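PDB 6VOP: aldolase from Escherichia coli, which is of unknown function but belongs to the class II aldolase and adducin N-terminal domain family, and assembles from four copies of one chain. Local coordinates for residues C109-P121 against V127-Y139. The protein carries 2 engineered substitutions. Numbering follows the deposited sequence.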
ATOM      1  N   CYS A 109      -8.483 -16.796 -10.541  1.00 23.93           N
ATOM      2  CA  CYS A 109      -8.251 -18.134 -10.013  1.00 28.46           C
ATOM      3  C   CYS A 109      -9.513 -18.771  -9.449  1.00 38.37           C
ATOM      4  O   CYS A 109      -9.426 -19.808  -8.782  1.00 29.75           O
ATOM      5  CB  CYS A 109      -7.176 -18.101  -8.926  1.00 28.11           C
ATOM      6  SG  CYS A 109      -5.566 -17.505  -9.451  1.00 35.43           S
ATOM      7  N   LEU A 110     -10.676 -18.177  -9.691  1.00 39.09           N
ATOM      8  CA  LEU A 110     -11.915 -18.651  -9.096  1.00 40.95           C
ATOM      9  C   LEU A 110     -12.630 -19.616 -10.032  1.00 53.12           C
ATOM     10  O   LEU A 110     -12.645 -19.425 -11.252  1.00 60.12           O
ATOM     11  CB  LEU A 110     -12.830 -17.473  -8.759  1.00 33.74           C
ATOM     12  CG  LEU A 110     -12.343 -16.545  -7.644  1.00 28.83           C
ATOM     13  CD1 LEU A 110     -13.287 -15.367  -7.479  1.00 26.63           C
ATOM     14  CD2 LEU A 110     -12.206 -17.311  -6.338  1.00 29.80           C
ATOM     15  N   GLN A 111     -13.209 -20.665  -9.450  1.00 52.36           N
ATOM     16  CA  GLN A 111     -14.065 -21.561 -10.208  1.00 43.79           C
ATOM     17  C   GLN A 111     -15.405 -20.891 -10.495  1.00 43.35           C
ATOM     18  O   GLN A 111     -15.833 -19.966  -9.797  1.00 33.40           O
ATOM     19  CB  GLN A 111     -14.305 -22.866  -9.448  1.00 35.85           C
ATOM     20  CG  GLN A 111     -13.057 -23.655  -9.096  1.00 58.37           C
ATOM     21  CD  GLN A 111     -13.373 -24.889  -8.261  1.00 57.77           C
ATOM     22  OE1 GLN A 111     -14.490 -25.408  -8.299  1.00 56.71           O
ATOM     23  NE2 GLN A 111     -12.391 -25.358  -7.496  1.00 52.21           N
ATOM     24  N   GLY A 112     -16.073 -21.376 -11.536  1.00 43.72           N
ATOM     25  CA  GLY A 112     -17.398 -20.883 -11.853  1.00 45.51           C
ATOM     26  C   GLY A 112     -17.443 -19.439 -12.289  1.00 50.84           C
ATOM     27  O   GLY A 112     -18.465 -18.773 -12.100  1.00 49.52           O
ATOM     28  N   LEU A 113     -16.356 -18.930 -12.861  1.00 55.82           N
ATOM     29  CA  LEU A 113     -16.374 -17.590 -13.421  1.00 46.98           C
ATOM     30  C   LEU A 113     -17.177 -17.561 -14.720  1.00 56.04           C
ATOM     31  O   LEU A 113     -17.399 -18.585 -15.374  1.00 47.06           O
ATOM     32  CB  LEU A 113     -14.951 -17.096 -13.683  1.00 39.37           C
ATOM     33  CG  LEU A 113     -14.243 -16.400 -12.522  1.00 41.47           C
ATOM     34  CD1 LEU A 113     -12.974 -15.714 -13.006  1.00 27.24           C
ATOM     35  CD2 LEU A 113     -15.177 -15.409 -11.850  1.00 38.76           C
ATOM     36  N   ASP A 114     -17.617 -16.359 -15.088  1.00 64.77           N
ATOM     37  CA  ASP A 114     -18.287 -16.125 -16.362  1.00 69.03           C
ATOM     38  C   ASP A 114     -17.242 -15.748 -17.407  1.00 65.44           C
ATOM     39  O   ASP A 114     -16.579 -14.713 -17.281  1.00 70.64           O
ATOM     40  CB  ASP A 114     -19.341 -15.027 -16.226  1.00 84.28           C
ATOM     41  CG  ASP A 114     -20.508 -15.213 -17.184  1.00 98.94           C
ATOM     42  OD1 ASP A 114     -20.262 -15.411 -18.393  1.00102.72           O
ATOM     43  OD2 ASP A 114     -21.674 -15.162 -16.731  1.00102.48           O
ATOM     44  N   SER A 115     -17.099 -16.584 -18.437  1.00 61.49           N
ATOM     45  CA  SER A 115     -16.091 -16.342 -19.461  1.00 64.30           C
ATOM     46  C   SER A 115     -16.498 -15.244 -20.436  1.00 58.68           C
ATOM     47  O   SER A 115     -15.679 -14.839 -21.270  1.00 58.47           O
ATOM     48  CB  SER A 115     -15.790 -17.637 -20.222  1.00 69.38           C
ATOM     49  OG  SER A 115     -14.813 -17.423 -21.227  1.00 82.15           O
ATOM     50  N   SER A 116     -17.733 -14.751 -20.345  1.00 52.31           N
ATOM     51  CA  SER A 116     -18.188 -13.639 -21.168  1.00 44.62           C
ATOM     52  C   SER A 116     -17.977 -12.294 -20.488  1.00 52.35           C
ATOM     53  O   SER A 116     -17.744 -11.292 -21.175  1.00 59.73           O
ATOM     54  CB  SER A 116     -19.667 -13.821 -21.508  1.00 43.79           C
ATOM     55  OG  SER A 116     -19.820 -14.517 -22.730  1.00 59.74           O
ATOM     56  N   ASN A 117     -18.053 -12.261 -19.158  1.00 45.03           N
ATOM     57  CA  ASN A 117     -17.830 -11.037 -18.390  1.00 47.25           C
ATOM     58  C   ASN A 117     -17.588 -11.456 -16.946  1.00 45.60           C
ATOM     59  O   ASN A 117     -18.520 -11.906 -16.271  1.00 53.45           O
ATOM     60  CB  ASN A 117     -19.023 -10.096 -18.509  1.00 50.95           C
ATOM     61  CG  ASN A 117     -18.826  -8.807 -17.746  1.00 53.95           C
ATOM     62  OD1 ASN A 117     -17.853  -8.084 -17.961  1.00 58.14           O
ATOM     63  ND2 ASN A 117     -19.762  -8.500 -16.857  1.00 57.43           N
ATOM     64  N   VAL A 118     -16.346 -11.311 -16.473  1.00 31.04           N
ATOM     65  CA  VAL A 118     -15.955 -11.924 -15.204  1.00 40.10           C
ATOM     66  C   VAL A 118     -16.438 -11.162 -13.979  1.00 41.80           C
ATOM     67  O   VAL A 118     -16.420 -11.721 -12.875  1.00 46.03           O
ATOM     68  CB  VAL A 118     -14.425 -12.092 -15.107  1.00 38.33           C
ATOM     69  CG1 VAL A 118     -13.969 -13.297 -15.921  1.00 31.58           C
ATOM     70  CG2 VAL A 118     -13.709 -10.829 -15.558  1.00 38.34           C
ATOM     71  N   ILE A 119     -16.878  -9.913 -14.131  1.00 29.49           N
ATOM     72  CA  ILE A 119     -17.353  -9.109 -13.009  1.00 46.87           C
ATOM     73  C   ILE A 119     -18.785  -8.666 -13.279  1.00 41.97           C
ATOM     74  O   ILE A 119     -19.124  -8.265 -14.396  1.00 40.26           O
ATOM     75  CB  ILE A 119     -16.433  -7.895 -12.733  1.00 56.57           C
ATOM     76  CG1 ILE A 119     -16.477  -6.864 -13.865  1.00 63.69           C
ATOM     77  CG2 ILE A 119     -14.998  -8.344 -12.511  1.00 50.56           C
ATOM     78  CD1 ILE A 119     -17.379  -5.675 -13.577  1.00 69.13           C
ATOM     79  N   ARG A 120     -19.630  -8.758 -12.253  1.00 44.93           N
ATOM     80  CA  ARG A 120     -20.976  -8.202 -12.327  1.00 38.12           C
ATOM     81  C   ARG A 120     -20.947  -6.777 -11.793  1.00 46.97           C
ATOM     82  O   ARG A 120     -20.541  -6.568 -10.642  1.00 37.10           O
ATOM     83  CB  ARG A 120     -21.957  -9.042 -11.529  1.00 39.40           C
ATOM     84  CG  ARG A 120     -23.399  -8.594 -11.664  1.00 43.13           C
ATOM     85  CD  ARG A 120     -24.312  -9.386 -10.747  1.00 45.10           C
ATOM     86  NE  ARG A 120     -25.704  -8.969 -10.878  1.00 54.92           N
ATOM     87  CZ  ARG A 120     -26.685  -9.379 -10.081  1.00 58.72           C
ATOM     88  NH1 ARG A 120     -26.426 -10.221  -9.089  1.00 58.08           N
ATOM     89  NH2 ARG A 120     -27.925  -8.947 -10.273  1.00 56.29           N
ATOM     90  N   PRO A 121     -21.355  -5.778 -12.576  1.00 47.38           N
ATOM     91  CA  PRO A 121     -21.082  -4.382 -12.199  1.00 42.90           C
ATOM     92  C   PRO A 121     -21.903  -3.927 -10.999  1.00 44.36           C
ATOM     93  O   PRO A 121     -23.126  -4.076 -10.967  1.00 45.43           O
ATOM     94  CB  PRO A 121     -21.450  -3.595 -13.461  1.00 41.98           C
ATOM     95  CG  PRO A 121     -22.387  -4.475 -14.202  1.00 47.55           C
ATOM     96  CD  PRO A 121     -21.967  -5.884 -13.910  1.00 49.32           C
ATOM     97  N   VAL A 127     -17.878  -0.614 -16.784  1.00 46.39           N
ATOM     98  CA  VAL A 127     -18.801  -0.774 -17.904  1.00 44.30           C
ATOM     99  C   VAL A 127     -18.657   0.386 -18.883  1.00 47.02           C
ATOM    100  O   VAL A 127     -18.744   0.201 -20.104  1.00 47.18           O
ATOM    101  CB  VAL A 127     -20.245  -0.907 -17.387  1.00 46.71           C
ATOM    102  CG1 VAL A 127     -21.219  -1.021 -18.548  1.00 46.92           C
ATOM    103  CG2 VAL A 127     -20.362  -2.110 -16.473  1.00 43.92           C
ATOM    104  N   MET A 128     -18.429   1.596 -18.368  1.00 46.63           N
ATOM    105  CA  MET A 128     -18.294   2.764 -19.233  1.00 47.47           C
ATOM    106  C   MET A 128     -17.020   2.692 -20.066  1.00 45.65           C
ATOM    107  O   MET A 128     -17.041   2.951 -21.275  1.00 52.30           O
ATOM    108  CB  MET A 128     -18.306   4.043 -18.397  1.00 51.00           C
ATOM    109  CG  MET A 128     -19.669   4.444 -17.871  1.00 59.00           C
ATOM    110  SD  MET A 128     -19.563   5.862 -16.763  1.00 65.20           S
ATOM    111  CE  MET A 128     -18.866   7.098 -17.854  1.00 64.54           C
ATOM    112  N   ARG A 129     -15.899   2.343 -19.436  1.00 44.69           N
ATOM    113  CA  ARG A 129     -14.600   2.387 -20.095  1.00 49.64           C
ATOM    114  C   ARG A 129     -14.298   1.128 -20.901  1.00 52.19           C
ATOM    115  O   ARG A 129     -13.804   1.223 -22.030  1.00 56.97           O
ATOM    116  CB  ARG A 129     -13.498   2.617 -19.057  1.00 54.09           C
ATOM    117  CG  ARG A 129     -13.749   3.794 -18.123  1.00 56.61           C
ATOM    118  CD  ARG A 129     -12.687   3.870 -17.035  1.00 54.88           C
ATOM    119  NE  ARG A 129     -11.399   4.299 -17.570  1.00 53.81           N
ATOM    120  CZ  ARG A 129     -11.013   5.567 -17.653  1.00 67.23           C
ATOM    121  NH1 ARG A 129     -11.815   6.534 -17.228  1.00 75.14           N
ATOM    122  NH2 ARG A 129      -9.827   5.869 -18.159  1.00 72.37           N
ATOM    123  N   MET A 130     -14.586  -0.051 -20.351  1.00 47.85           N
ATOM    124  CA  MET A 130     -14.217  -1.317 -20.976  1.00 52.25           C
ATOM    125  C   MET A 130     -15.404  -2.150 -21.435  1.00 51.19           C
ATOM    126  O   MET A 130     -15.365  -2.714 -22.531  1.00 57.06           O
ATOM    127  CB  MET A 130     -13.367  -2.152 -20.009  1.00 47.16           C
ATOM    128  CG  MET A 130     -11.930  -1.677 -19.865  1.00 46.60           C
ATOM    129  SD  MET A 130     -11.236  -2.106 -18.255  1.00 52.41           S
ATOM    130  CE  MET A 130     -12.003  -0.868 -17.212  1.00 48.71           C
ATOM    131  N   GLY A 131     -16.447  -2.254 -20.628  1.00 38.79           N
ATOM    132  CA  GLY A 131     -17.611  -3.070 -20.980  1.00 34.28           C
ATOM    133  C   GLY A 131     -17.480  -4.499 -20.449  1.00 52.58           C
ATOM    134  O   GLY A 131     -17.478  -4.712 -19.241  1.00 61.26           O
ATOM    135  N   ASN A 132     -17.369  -5.458 -21.363  1.00 51.00           N
ATOM    136  CA  ASN A 132     -17.250  -6.860 -20.994  1.00 48.53           C
ATOM    137  C   ASN A 132     -15.788  -7.242 -20.816  1.00 44.80           C
ATOM    138  O   ASN A 132     -14.931  -6.871 -21.625  1.00 50.96           O
ATOM    139  CB  ASN A 132     -17.893  -7.754 -22.053  1.00 58.19           C
ATOM    140  CG  ASN A 132     -19.377  -7.524 -22.175  1.00 69.40           C
ATOM    141  OD1 ASN A 132     -20.021  -7.056 -21.235  1.00 74.26           O
ATOM    142  ND2 ASN A 132     -19.934  -7.846 -23.336  1.00 73.35           N
ATOM    143  N   VAL A 133     -15.512  -7.985 -19.750  1.00 37.65           N
ATOM    144  CA  VAL A 133     -14.177  -8.522 -19.508  1.00 34.83           C
ATOM    145  C   VAL A 133     -14.243 -10.038 -19.659  1.00 36.96           C
ATOM    146  O   VAL A 133     -14.515 -10.747 -18.679  1.00 37.44           O
ATOM    147  CB  VAL A 133     -13.646  -8.118 -18.126  1.00 29.86           C
ATOM    148  CG1 VAL A 133     -12.195  -8.550 -17.973  1.00 28.24           C
ATOM    149  CG2 VAL A 133     -13.788  -6.619 -17.924  1.00 26.42           C
ATOM    150  N   PRO A 134     -14.023 -10.572 -20.855  1.00 29.97           N
ATOM    151  CA  PRO A 134     -14.102 -12.023 -21.038  1.00 28.12           C
ATOM    152  C   PRO A 134     -12.896 -12.733 -20.438  1.00 35.61           C
ATOM    153  O   PRO A 134     -11.839 -12.146 -20.197  1.00 31.25           O
ATOM    154  CB  PRO A 134     -14.145 -12.188 -22.560  1.00 27.66           C
ATOM    155  CG  PRO A 134     -13.442 -10.983 -23.079  1.00 33.48           C
ATOM    156  CD  PRO A 134     -13.758  -9.867 -22.120  1.00 30.11           C
ATOM    157  N   LEU A 135     -13.079 -14.027 -20.201  1.00 37.36           N
ATOM    158  CA  LEU A 135     -12.075 -14.869 -19.569  1.00 33.69           C
ATOM    159  C   LEU A 135     -11.327 -15.667 -20.627  1.00 25.93           C
ATOM    160  O   LEU A 135     -11.947 -16.325 -21.468  1.00 32.94           O
ATOM    161  CB  LEU A 135     -12.728 -15.812 -18.559  1.00 30.10           C
ATOM    162  CG  LEU A 135     -11.852 -16.855 -17.875  1.00 31.78           C
ATOM    163  CD1 LEU A 135     -11.000 -16.208 -16.796  1.00 36.96           C
ATOM    164  CD2 LEU A 135     -12.719 -17.957 -17.294  1.00 36.73           C
ATOM    165  N   VAL A 136     -10.001 -15.605 -20.581  1.00 28.67           N
ATOM    166  CA  VAL A 136      -9.144 -16.392 -21.464  1.00 27.77           C
ATOM    167  C   VAL A 136      -8.751 -17.655 -20.706  1.00 31.26           C
ATOM    168  O   VAL A 136      -8.420 -17.576 -19.514  1.00 32.42           O
ATOM    169  CB  VAL A 136      -7.916 -15.582 -21.915  1.00 34.74           C
ATOM    170  CG1 VAL A 136      -7.078 -16.362 -22.913  1.00 34.86           C
ATOM    171  CG2 VAL A 136      -8.356 -14.257 -22.516  1.00 39.02           C
ATOM    172  N   PRO A 137      -8.794 -18.832 -21.334  1.00 32.36           N
ATOM    173  CA  PRO A 137      -8.482 -20.068 -20.606  1.00 33.43           C
ATOM    174  C   PRO A 137      -7.046 -20.082 -20.104  1.00 36.17           C
ATOM    175  O   PRO A 137      -6.187 -19.326 -20.564  1.00 35.09           O
ATOM    176  CB  PRO A 137      -8.713 -21.168 -21.651  1.00 31.18           C
ATOM    177  CG  PRO A 137      -9.574 -20.540 -22.693  1.00 35.57           C
ATOM    178  CD  PRO A 137      -9.211 -19.094 -22.721  1.00 30.61           C
ATOM    179  N   TYR A 138      -6.789 -20.960 -19.134  1.00 33.31           N
ATOM    180  CA  TYR A 138      -5.436 -21.117 -18.620  1.00 35.48           C
ATOM    181  C   TYR A 138      -4.611 -21.983 -19.561  1.00 37.03           C
ATOM    182  O   TYR A 138      -5.034 -23.078 -19.948  1.00 44.73           O
ATOM    183  CB  TYR A 138      -5.429 -21.737 -17.222  1.00 35.47           C
ATOM    184  CG  TYR A 138      -4.041 -22.201 -16.830  1.00 33.34           C
ATOM    185  CD1 TYR A 138      -3.051 -21.282 -16.494  1.00 32.25           C
ATOM    186  CD2 TYR A 138      -3.706 -23.548 -16.838  1.00 31.87           C
ATOM    187  CE1 TYR A 138      -1.775 -21.692 -16.158  1.00 31.74           C
ATOM    188  CE2 TYR A 138      -2.431 -23.969 -16.503  1.00 45.14           C
ATOM    189  CZ  TYR A 138      -1.470 -23.037 -16.163  1.00 45.65           C
ATOM    190  OH  TYR A 138      -0.202 -23.451 -15.827  1.00 48.85           O
ATOM    191  N   TYR A 139      -3.430 -21.490 -19.920  1.00 46.51           N
ATOM    192  CA  TYR A 139      -2.437 -22.238 -20.672  1.00 50.92           C
ATOM    193  C   TYR A 139      -1.078 -22.016 -20.025  1.00 54.20           C
ATOM    194  O   TYR A 139      -0.908 -21.140 -19.173  1.00 48.15           O
ATOM    195  CB  TYR A 139      -2.398 -21.810 -22.146  1.00 52.00           C
ATOM    196  CG  TYR A 139      -3.704 -21.981 -22.884  1.00 52.44           C
ATOM    197  CD1 TYR A 139      -4.115 -23.231 -23.328  1.00 56.57           C
ATOM    198  CD2 TYR A 139      -4.526 -20.891 -23.144  1.00 48.62           C
ATOM    199  CE1 TYR A 139      -5.307 -23.393 -24.009  1.00 57.24           C
ATOM    200  CE2 TYR A 139      -5.721 -21.042 -23.822  1.00 52.99           C
ATOM    201  CZ  TYR A 139      -6.107 -22.296 -24.253  1.00 58.21           C
ATOM    202  OH  TYR A 139      -7.295 -22.454 -24.929  1.00 62.58           O
TER
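N117 OD1 accepts from V133 N, two residues before the edge strand 135-136, an example of a side-chain amide standing in for a backbone carbonyl. The CB of N117 does not point straight at 127-139, but with CG anti to the backbone N (chi1 -179°) the amide end comes nearer; CG lies 4.1 Å from N132 OD1, the two amide planes being turned 53° apart. At the tip, OD1 takes V133 N at 2.9 Å, in the carbonyl plane and on a lone pair, while ND2 turns back to its own segment, close to I119 O but at an angle too poor for a hydrogen bond. V133 O accepts from V118 N at 2.9 Å. Within this chain, strand 135-136 ends the mixed sheet of the AraD-like fold, pairing on one side with strand 159-162; the irregular segment 109-121 runs along its other side and the residues leading into it. L135 N donates to S115 O, approaching from above the carbonyl plane, and S115 OG returns a bond to L135 O at 3.1 Å. Beside these bonds, V118 CG2 sits 3.6 Å from V133 CG1, while V118 CG1 packs on L135 CB. Farther along, P121 CB meets V127 CG2 on helix 125-129 at 3.5 Å.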